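Local coordinates for protein lovastatin nonaketide synthase mokA (Monascus pilosus, PDB 6AD3) that carries out the iterative nine-step assembly of the polyketide in monacolin K (lovastatin) biosynthesis, represented here by its condensation domain, at residues L119-F133 against Y180-D192. The protein carries 1 engineered substitution. Numbering follows the deposited sequence.
Sequences LRAVLRRHEIFRTGF and YDITAGDTLRLVD
Leu188 places CD1 over one face of the Phe129 ring, a CH-pi contact 3.9 Å from the centroid and 19° off the ring normal. The same methyl lies 3.6 Å from Leu123 CD2, the two side chains running alongside each other in opposite senses, whereas Leu190 meets Leu123 tip to tip. With CG anti to the carbonyl carbon (chi1 -69°), Leu123 sets CD2 against CD1 of both strand leucines.

At the other end a backbone bond joins apolar packing: Phe133 CB rests 3.9 Å from Ile182 CD1, and Phe133 N donates to Ile182 O (3.0 Å) from above the carbonyl plane, tying turn 182-184 to strand 131-135. Gly185 N closes the turn on that oxygen's opposite face. Gly132 CA, lacking a side chain, comes 3.8 Å from Gly185 CA; Gly185 itself suits its positive phi (77°). Between the ends, a water accepts from Thr187 OG1 (2.6 Å) and Thr131 N and donates to Ile128 O.

This is structural packing within the condensation domain, joining a helix-to-strand connection to a loop and strand. Helix segment 119-125 runs nearly antiparallel to strand segment 188-192 of the five-stranded sheet, with helix 213-227 touching Leu119 and Phe129, while strand 131-135 edges a separate three-stranded sheet.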
ATOM      1  N   LEU A 119       6.507 -11.697  20.416  1.00 20.13           N
ATOM      2  CA  LEU A 119       7.038 -10.917  19.316  1.00 18.84           C
ATOM      3  C   LEU A 119       8.494 -11.295  19.029  1.00 19.05           C
ATOM      4  O   LEU A 119       8.883 -11.403  17.879  1.00 16.22           O
ATOM      5  CB  LEU A 119       6.912  -9.409  19.588  1.00 17.19           C
ATOM      6  CG  LEU A 119       5.465  -8.870  19.638  1.00 18.88           C
ATOM      7  CD1 LEU A 119       5.364  -7.512  20.294  1.00 20.04           C
ATOM      8  CD2 LEU A 119       4.897  -8.838  18.219  1.00 22.63           C
ATOM      9  N   ARG A 120       9.265 -11.639  20.061  1.00 18.86           N
ATOM     10  CA  ARG A 120      10.616 -12.142  19.816  1.00 20.81           C
ATOM     11  C   ARG A 120      10.632 -13.432  18.973  1.00 19.37           C
ATOM     12  O   ARG A 120      11.511 -13.631  18.137  1.00 16.91           O
ATOM     13  CB  ARG A 120      11.401 -12.313  21.147  1.00 19.86           C
ATOM     14  CG  ARG A 120      11.861 -10.984  21.720  1.00 22.03           C
ATOM     15  CD  ARG A 120      12.853 -11.167  22.880  1.00 25.41           C
ATOM     16  NE  ARG A 120      12.427 -12.171  23.850  1.00 32.68           N
ATOM     17  CZ  ARG A 120      11.689 -11.918  24.929  1.00 33.72           C
ATOM     18  NH1 ARG A 120      11.381 -10.672  25.257  1.00 34.57           N
ATOM     19  NH2 ARG A 120      11.346 -12.909  25.737  1.00 36.92           N
ATOM     20  N   ALA A 121       9.621 -14.273  19.161  1.00 18.31           N
ATOM     21  CA  ALA A 121       9.511 -15.527  18.433  1.00 18.59           C
ATOM     22  C   ALA A 121       9.124 -15.291  16.989  1.00 16.24           C
ATOM     23  O   ALA A 121       9.662 -15.958  16.101  1.00 17.90           O
ATOM     24  CB  ALA A 121       8.517 -16.465  19.110  1.00 20.94           C
ATOM     25  N   VAL A 122       8.333 -14.242  16.741  1.00 17.21           N
ATOM     26  CA  VAL A 122       8.000 -13.835  15.370  1.00 16.40           C
ATOM     27  C   VAL A 122       9.252 -13.349  14.666  1.00 17.85           C
ATOM     28  O   VAL A 122       9.538 -13.782  13.529  1.00 17.11           O
ATOM     29  CB  VAL A 122       6.918 -12.727  15.326  1.00 20.18           C
ATOM     30  CG1 VAL A 122       6.719 -12.225  13.921  1.00 17.42           C
ATOM     31  CG2 VAL A 122       5.598 -13.221  15.898  1.00 18.38           C
ATOM     32  N   LEU A 123      10.067 -12.555  15.373  1.00 16.36           N
ATOM     33  CA  LEU A 123      11.336 -12.092  14.817  1.00 18.58           C
ATOM     34  C   LEU A 123      12.279 -13.252  14.448  1.00 18.67           C
ATOM     35  O   LEU A 123      12.949 -13.215  13.429  1.00 18.40           O
ATOM     36  CB  LEU A 123      12.010 -11.126  15.779  1.00 19.48           C
ATOM     37  CG  LEU A 123      11.377  -9.761  16.002  1.00 16.01           C
ATOM     38  CD1 LEU A 123      12.232  -8.948  16.966  1.00 19.23           C
ATOM     39  CD2 LEU A 123      11.178  -8.963  14.717  1.00 17.08           C
ATOM     40  N   ARG A 124      12.385 -14.240  15.331  1.00 18.08           N
ATOM     41  CA  ARG A 124      13.202 -15.414  15.094  1.00 19.61           C
ATOM     42  C   ARG A 124      12.697 -16.302  13.956  1.00 20.88           C
ATOM     43  O   ARG A 124      13.512 -16.853  13.185  1.00 18.19           O
ATOM     44  CB  ARG A 124      13.271 -16.246  16.366  1.00 25.08           C
ATOM     45  CG  ARG A 124      13.923 -17.582  16.210  1.00 33.36           C
ATOM     46  CD  ARG A 124      14.317 -18.120  17.591  1.00 50.65           C
ATOM     47  NE  ARG A 124      13.236 -17.944  18.573  1.00 56.49           N
ATOM     48  CZ  ARG A 124      13.196 -17.000  19.528  1.00 51.88           C
ATOM     49  NH1 ARG A 124      14.195 -16.126  19.691  1.00 47.53           N
ATOM     50  NH2 ARG A 124      12.144 -16.938  20.327  1.00 31.91           N
ATOM     51  N   ARG A 125      11.375 -16.454  13.841  1.00 17.13           N
ATOM     52  CA  ARG A 125      10.786 -17.353  12.836  1.00 18.00           C
ATOM     53  C   ARG A 125      11.114 -16.979  11.421  1.00 15.99           C
ATOM     54  O   ARG A 125      11.201 -17.865  10.537  1.00 17.73           O
ATOM     55  CB  ARG A 125       9.237 -17.407  12.990  1.00 22.85           C
ATOM     56  CG  ARG A 125       8.782 -18.519  13.925  1.00 28.32           C
ATOM     57  CD  ARG A 125       7.332 -18.330  14.344  1.00 26.41           C
ATOM     58  NE  ARG A 125       6.443 -18.346  13.189  1.00 25.87           N
ATOM     59  CZ  ARG A 125       6.097 -19.446  12.528  1.00 25.00           C
ATOM     60  NH1 ARG A 125       6.482 -20.662  12.970  1.00 21.07           N
ATOM     61  NH2 ARG A 125       5.250 -19.348  11.550  1.00 37.32           N
ATOM     62  N   HIS A 126      11.105 -15.674  11.138  1.00 14.41           N
ATOM     63  CA  HIS A 126      11.117 -15.182   9.766  1.00 14.57           C
ATOM     64  C   HIS A 126      12.458 -14.554   9.413  1.00 15.38           C
ATOM     65  O   HIS A 126      12.852 -13.525   9.967  1.00 15.65           O
ATOM     66  CB  HIS A 126       9.992 -14.168   9.576  1.00 14.43           C
ATOM     67  CG  HIS A 126       8.638 -14.759   9.740  1.00 14.16           C
ATOM     68  ND1 HIS A 126       7.965 -14.771  10.948  1.00 18.54           N
ATOM     69  CD2 HIS A 126       7.956 -15.591   8.930  1.00 12.27           C
ATOM     70  CE1 HIS A 126       6.842 -15.459  10.809  1.00 13.07           C
ATOM     71  NE2 HIS A 126       6.800 -15.927   9.578  1.00 17.90           N
ATOM     72  N   GLU A 127      13.093 -15.130   8.418  1.00 14.44           N
ATOM     73  CA  GLU A 127      14.370 -14.654   7.948  1.00 14.19           C
ATOM     74  C   GLU A 127      14.349 -13.170   7.611  1.00 14.81           C
ATOM     75  O   GLU A 127      15.302 -12.465   7.888  1.00 13.99           O
ATOM     76  CB  GLU A 127      14.802 -15.457   6.730  1.00 15.63           C
ATOM     77  CG  GLU A 127      15.384 -16.805   7.064  1.00 17.38           C
ATOM     78  CD  GLU A 127      15.725 -17.629   5.841  1.00 19.52           C
ATOM     79  OE1 GLU A 127      15.781 -17.099   4.737  1.00 17.51           O
ATOM     80  OE2 GLU A 127      16.140 -18.768   6.036  1.00 22.00           O
ATOM     81  N   ILE A 128      13.265 -12.700   7.000  1.00 13.27           N
ATOM     82  CA  ILE A 128      13.190 -11.320   6.513  1.00 12.65           C
ATOM     83  C   ILE A 128      13.224 -10.326   7.692  1.00 14.28           C
ATOM     84  O   ILE A 128      13.602  -9.192   7.520  1.00 14.41           O
ATOM     85  CB  ILE A 128      11.937 -11.111   5.611  1.00 13.56           C
ATOM     86  CG1 ILE A 128      11.963  -9.747   4.916  1.00 13.84           C
ATOM     87  CG2 ILE A 128      10.651 -11.236   6.400  1.00 14.67           C
ATOM     88  CD1 ILE A 128      13.174  -9.521   4.032  1.00 15.72           C
ATOM     89  N   PHE A 129      12.966 -10.818   8.915  1.00 12.64           N
ATOM     90  CA  PHE A 129      13.054  -9.974  10.099  1.00 13.66           C
ATOM     91  C   PHE A 129      14.421 -10.078  10.758  1.00 13.65           C
ATOM     92  O   PHE A 129      14.664  -9.431  11.807  1.00 16.62           O
ATOM     93  CB  PHE A 129      11.947 -10.320  11.112  1.00 12.84           C
ATOM     94  CG  PHE A 129      10.555 -10.074  10.599  1.00 12.21           C
ATOM     95  CD1 PHE A 129      10.315  -9.171   9.562  1.00 13.21           C
ATOM     96  CD2 PHE A 129       9.481 -10.768  11.138  1.00 12.70           C
ATOM     97  CE1 PHE A 129       9.031  -8.955   9.094  1.00 13.94           C
ATOM     98  CE2 PHE A 129       8.193 -10.529  10.693  1.00 13.84           C
ATOM     99  CZ  PHE A 129       7.962  -9.651   9.663  1.00 12.84           C
ATOM    100  N   ARG A 130      15.293 -10.922  10.194  1.00 14.80           N
ATOM    101  CA  ARG A 130      16.709 -10.962  10.582  1.00 16.78           C
ATOM    102  C   ARG A 130      17.591 -10.778   9.369  1.00 15.52           C
ATOM    103  O   ARG A 130      18.656 -11.443   9.181  1.00 18.91           O
ATOM    104  CB  ARG A 130      17.062 -12.213  11.372  1.00 19.42           C
ATOM    105  CG  ARG A 130      16.346 -13.444  11.027  1.00 23.31           C
ATOM    106  CD  ARG A 130      16.602 -14.514  12.093  1.00 24.42           C
ATOM    107  NE  ARG A 130      15.825 -15.689  11.789  1.00 25.95           N
ATOM    108  CZ  ARG A 130      16.159 -16.629  10.933  1.00 27.19           C
ATOM    109  NH1 ARG A 130      15.352 -17.642  10.760  1.00 27.47           N
ATOM    110  NH2 ARG A 130      17.343 -16.637  10.356  1.00 24.16           N
ATOM    111  N   THR A 131      17.157  -9.858   8.523  1.00 15.52           N
ATOM    112  CA  THR A 131      17.853  -9.558   7.300  1.00 15.65           C
ATOM    113  C   THR A 131      18.432  -8.140   7.309  1.00 17.34           C
ATOM    114  O   THR A 131      17.755  -7.159   7.633  1.00 16.12           O
ATOM    115  CB  THR A 131      16.927  -9.785   6.082  1.00 15.45           C
ATOM    116  OG1 THR A 131      16.684 -11.207   5.948  1.00 14.47           O
ATOM    117  CG2 THR A 131      17.566  -9.292   4.796  1.00 15.59           C
ATOM    118  N   GLY A 132      19.693  -8.042   6.928  1.00 17.45           N
ATOM    119  CA  GLY A 132      20.266  -6.758   6.587  1.00 18.59           C
ATOM    120  C   GLY A 132      20.454  -6.574   5.105  1.00 18.25           C
ATOM    121  O   GLY A 132      20.297  -7.502   4.317  1.00 18.26           O
ATOM    122  N   PHE A 133      20.805  -5.364   4.709  1.00 19.85           N
ATOM    123  CA  PHE A 133      20.890  -5.030   3.308  1.00 19.96           C
ATOM    124  C   PHE A 133      22.196  -4.286   3.099  1.00 25.61           C
ATOM    125  O   PHE A 133      22.402  -3.218   3.650  1.00 22.54           O
ATOM    126  CB  PHE A 133      19.717  -4.139   2.868  1.00 20.34           C
ATOM    127  CG  PHE A 133      18.357  -4.796   3.011  1.00 16.95           C
ATOM    128  CD1 PHE A 133      17.742  -4.880   4.231  1.00 16.00           C
ATOM    129  CD2 PHE A 133      17.814  -5.479   1.948  1.00 18.20           C
ATOM    130  CE1 PHE A 133      16.579  -5.625   4.385  1.00 16.67           C
ATOM    131  CE2 PHE A 133      16.648  -6.215   2.081  1.00 17.42           C
ATOM    132  CZ  PHE A 133      16.003  -6.243   3.298  1.00 16.14           C
ATOM    133  N   TYR A 180      16.019   3.867  10.079  1.00 16.57           N
ATOM    134  CA  TYR A 180      16.338   2.451  10.013  1.00 17.97           C
ATOM    135  C   TYR A 180      17.785   2.261   9.543  1.00 20.13           C
ATOM    136  O   TYR A 180      18.156   2.772   8.504  1.00 21.27           O
ATOM    137  CB  TYR A 180      15.390   1.748   9.055  1.00 16.94           C
ATOM    138  CG  TYR A 180      13.998   1.637   9.585  1.00 14.56           C
ATOM    139  CD1 TYR A 180      13.720   0.833  10.639  1.00 16.28           C
ATOM    140  CD2 TYR A 180      12.952   2.329   8.996  1.00 16.09           C
ATOM    141  CE1 TYR A 180      12.427   0.751  11.175  1.00 18.95           C
ATOM    142  CE2 TYR A 180      11.674   2.311   9.541  1.00 17.36           C
ATOM    143  CZ  TYR A 180      11.412   1.491  10.615  1.00 17.83           C
ATOM    144  OH  TYR A 180      10.163   1.444  11.177  1.00 16.37           O
ATOM    145  N   ASP A 181      18.588   1.546  10.314  1.00 19.06           N
ATOM    146  CA  ASP A 181      19.960   1.212   9.857  1.00 20.59           C
ATOM    147  C   ASP A 181      19.933  -0.141   9.121  1.00 18.66           C
ATOM    148  O   ASP A 181      20.275  -1.203   9.694  1.00 18.24           O
ATOM    149  CB  ASP A 181      20.899   1.166  11.046  1.00 22.47           C
ATOM    150  CG  ASP A 181      22.373   0.944  10.643  1.00 24.38           C
ATOM    151  OD1 ASP A 181      22.667   0.839   9.443  1.00 22.22           O
ATOM    152  OD2 ASP A 181      23.205   0.835  11.563  1.00 27.58           O
ATOM    153  N   ILE A 182      19.455  -0.131   7.885  1.00 17.49           N
ATOM    154  CA  ILE A 182      19.165  -1.425   7.224  1.00 20.12           C
ATOM    155  C   ILE A 182      20.425  -2.266   6.973  1.00 19.19           C
ATOM    156  O   ILE A 182      20.357  -3.499   6.965  1.00 18.01           O
ATOM    157  CB  ILE A 182      18.340  -1.261   5.924  1.00 21.76           C
ATOM    158  CG1 ILE A 182      19.109  -0.490   4.875  1.00 23.65           C
ATOM    159  CG2 ILE A 182      17.016  -0.554   6.231  1.00 21.67           C
ATOM    160  CD1 ILE A 182      18.447  -0.504   3.525  1.00 24.32           C
ATOM    161  N   THR A 183      21.589  -1.607   6.844  1.00 19.78           N
ATOM    162  CA  THR A 183      22.820  -2.314   6.709  1.00 22.05           C
ATOM    163  C   THR A 183      23.048  -3.263   7.856  1.00 25.20           C
ATOM    164  O   THR A 183      23.535  -4.363   7.651  1.00 29.41           O
ATOM    165  CB  THR A 183      24.041  -1.357   6.613  1.00 25.55           C
ATOM    166  OG1 THR A 183      23.760  -0.324   5.660  1.00 34.74           O
ATOM    167  CG2 THR A 183      25.233  -2.135   6.139  1.00 31.35           C
ATOM    168  N   ALA A 184      22.614  -2.877   9.044  1.00 18.44           N
ATOM    169  CA  ALA A 184      22.833  -3.648  10.259  1.00 24.01           C
ATOM    170  C   ALA A 184      21.639  -4.569  10.618  1.00 23.18           C
ATOM    171  O   ALA A 184      21.538  -5.041  11.762  1.00 23.15           O
ATOM    172  CB  ALA A 184      23.132  -2.695  11.419  1.00 27.41           C
ATOM    173  N   GLY A 185      20.642  -4.612   9.736  1.00 18.42           N
ATOM    174  CA  GLY A 185      19.443  -5.376   9.994  1.00 19.89           C
ATOM    175  C   GLY A 185      18.475  -4.722  10.950  1.00 17.60           C
ATOM    176  O   GLY A 185      17.593  -5.378  11.475  1.00 16.67           O
ATOM    177  N   ASP A 186      18.540  -3.400  11.033  1.00 16.74           N
ATOM    178  CA  ASP A 186      17.594  -2.614  11.825  1.00 16.69           C
ATOM    179  C   ASP A 186      16.496  -2.137  10.884  1.00 14.88           C
ATOM    180  O   ASP A 186      16.743  -1.275  10.034  1.00 16.89           O
ATOM    181  CB  ASP A 186      18.334  -1.386  12.429  1.00 18.32           C
ATOM    182  CG  ASP A 186      17.416  -0.458  13.146  1.00 18.21           C
ATOM    183  OD1 ASP A 186      16.617  -0.959  13.941  1.00 22.07           O
ATOM    184  OD2 ASP A 186      17.421   0.761  12.865  1.00 20.37           O
ATOM    185  N   THR A 187      15.387  -2.881  10.868  1.00 14.78           N
ATOM    186  CA  THR A 187      14.387  -2.782   9.823  1.00 13.98           C
ATOM    187  C   THR A 187      12.949  -2.705  10.330  1.00 15.17           C
ATOM    188  O   THR A 187      12.035  -2.462   9.535  1.00 13.64           O
ATOM    189  CB  THR A 187      14.465  -3.981   8.863  1.00 13.56           C
ATOM    190  OG1 THR A 187      14.190  -5.192   9.605  1.00 14.01           O
ATOM    191  CG2 THR A 187      15.842  -4.063   8.233  1.00 15.07           C
ATOM    192  N   LEU A 188      12.735  -2.895  11.640  1.00 13.95           N
ATOM    193  CA  LEU A 188      11.378  -3.005  12.205  1.00 16.19           C
ATOM    194  C   LEU A 188      11.349  -2.294  13.559  1.00 19.23           C
ATOM    195  O   LEU A 188      12.394  -2.213  14.272  1.00 21.40           O
ATOM    196  CB  LEU A 188      11.069  -4.466  12.476  1.00 20.83           C
ATOM    197  CG  LEU A 188      10.460  -5.411  11.484  1.00 26.61           C
ATOM    198  CD1 LEU A 188       9.960  -6.645  12.275  1.00 26.03           C
ATOM    199  CD2 LEU A 188       9.296  -4.787  10.715  1.00 22.03           C
ATOM    200  N   ARG A 189      10.192  -1.766  13.923  1.00 14.66           N
ATOM    201  CA  ARG A 189       9.927  -1.419  15.320  1.00 17.89           C
ATOM    202  C   ARG A 189       8.663  -2.110  15.761  1.00 17.63           C
ATOM    203  O   ARG A 189       7.706  -2.183  15.004  1.00 16.07           O
ATOM    204  CB  ARG A 189       9.767   0.101  15.501  1.00 19.06           C
ATOM    205  CG  ARG A 189      10.850   0.930  14.819  1.00 24.13           C
ATOM    206  CD  ARG A 189      12.006   1.181  15.739  1.00 28.84           C
ATOM    207  NE  ARG A 189      13.076   1.931  15.068  1.00 28.00           N
ATOM    208  CZ  ARG A 189      14.160   1.376  14.560  1.00 27.92           C
ATOM    209  NH1 ARG A 189      14.182   0.068  14.361  1.00 22.44           N
ATOM    210  NH2 ARG A 189      15.123   2.149  14.035  1.00 29.29           N
ATOM    211  N   LEU A 190       8.737  -2.781  16.906  1.00 15.19           N
ATOM    212  CA  LEU A 190       7.564  -3.423  17.498  1.00 15.04           C
ATOM    213  C   LEU A 190       7.411  -2.927  18.921  1.00 16.53           C
ATOM    214  O   LEU A 190       8.264  -3.230  19.742  1.00 16.18           O
ATOM    215  CB  LEU A 190       7.731  -4.933  17.520  1.00 16.55           C
ATOM    216  CG  LEU A 190       7.927  -5.608  16.165  1.00 17.14           C
ATOM    217  CD1 LEU A 190       8.419  -7.031  16.307  1.00 19.51           C
ATOM    218  CD2 LEU A 190       6.654  -5.571  15.350  1.00 16.08           C
ATOM    219  N   VAL A 191       6.434  -2.038  19.137  1.00 15.06           N
ATOM    220  CA  VAL A 191       6.350  -1.252  20.369  1.00 16.77           C
ATOM    221  C   VAL A 191       4.944  -1.284  20.925  1.00 18.20           C
ATOM    222  O   VAL A 191       3.968  -0.963  20.211  1.00 18.93           O
ATOM    223  CB  VAL A 191       6.781   0.202  20.150  1.00 16.85           C
ATOM    224  CG1 VAL A 191       6.694   0.975  21.476  1.00 18.61           C
ATOM    225  CG2 VAL A 191       8.159   0.254  19.549  1.00 19.94           C
ATOM    226  N   ASP A 192       4.833  -1.639  22.213  1.00 17.08           N
ATOM    227  CA  ASP A 192       3.565  -1.605  22.943  1.00 17.42           C
ATOM    228  C   ASP A 192       3.618  -0.446  23.895  1.00 19.43           C
ATOM    229  O   ASP A 192       4.362  -0.512  24.906  1.00 18.74           O
ATOM    230  CB  ASP A 192       3.374  -2.926  23.732  1.00 19.48           C
ATOM    231  CG  ASP A 192       2.165  -2.891  24.691  1.00 22.96           C
ATOM    232  OD1 ASP A 192       1.305  -1.996  24.559  1.00 22.84           O
ATOM    233  OD2 ASP A 192       2.124  -3.756  25.612  1.00 22.90           O
TER
HETATM  234  O   HOH W   1      15.270  -7.425   8.803  1.00 15.23           O
HETATM  235  O   HOH W   2      17.251  -8.044  11.972  1.00 19.35           O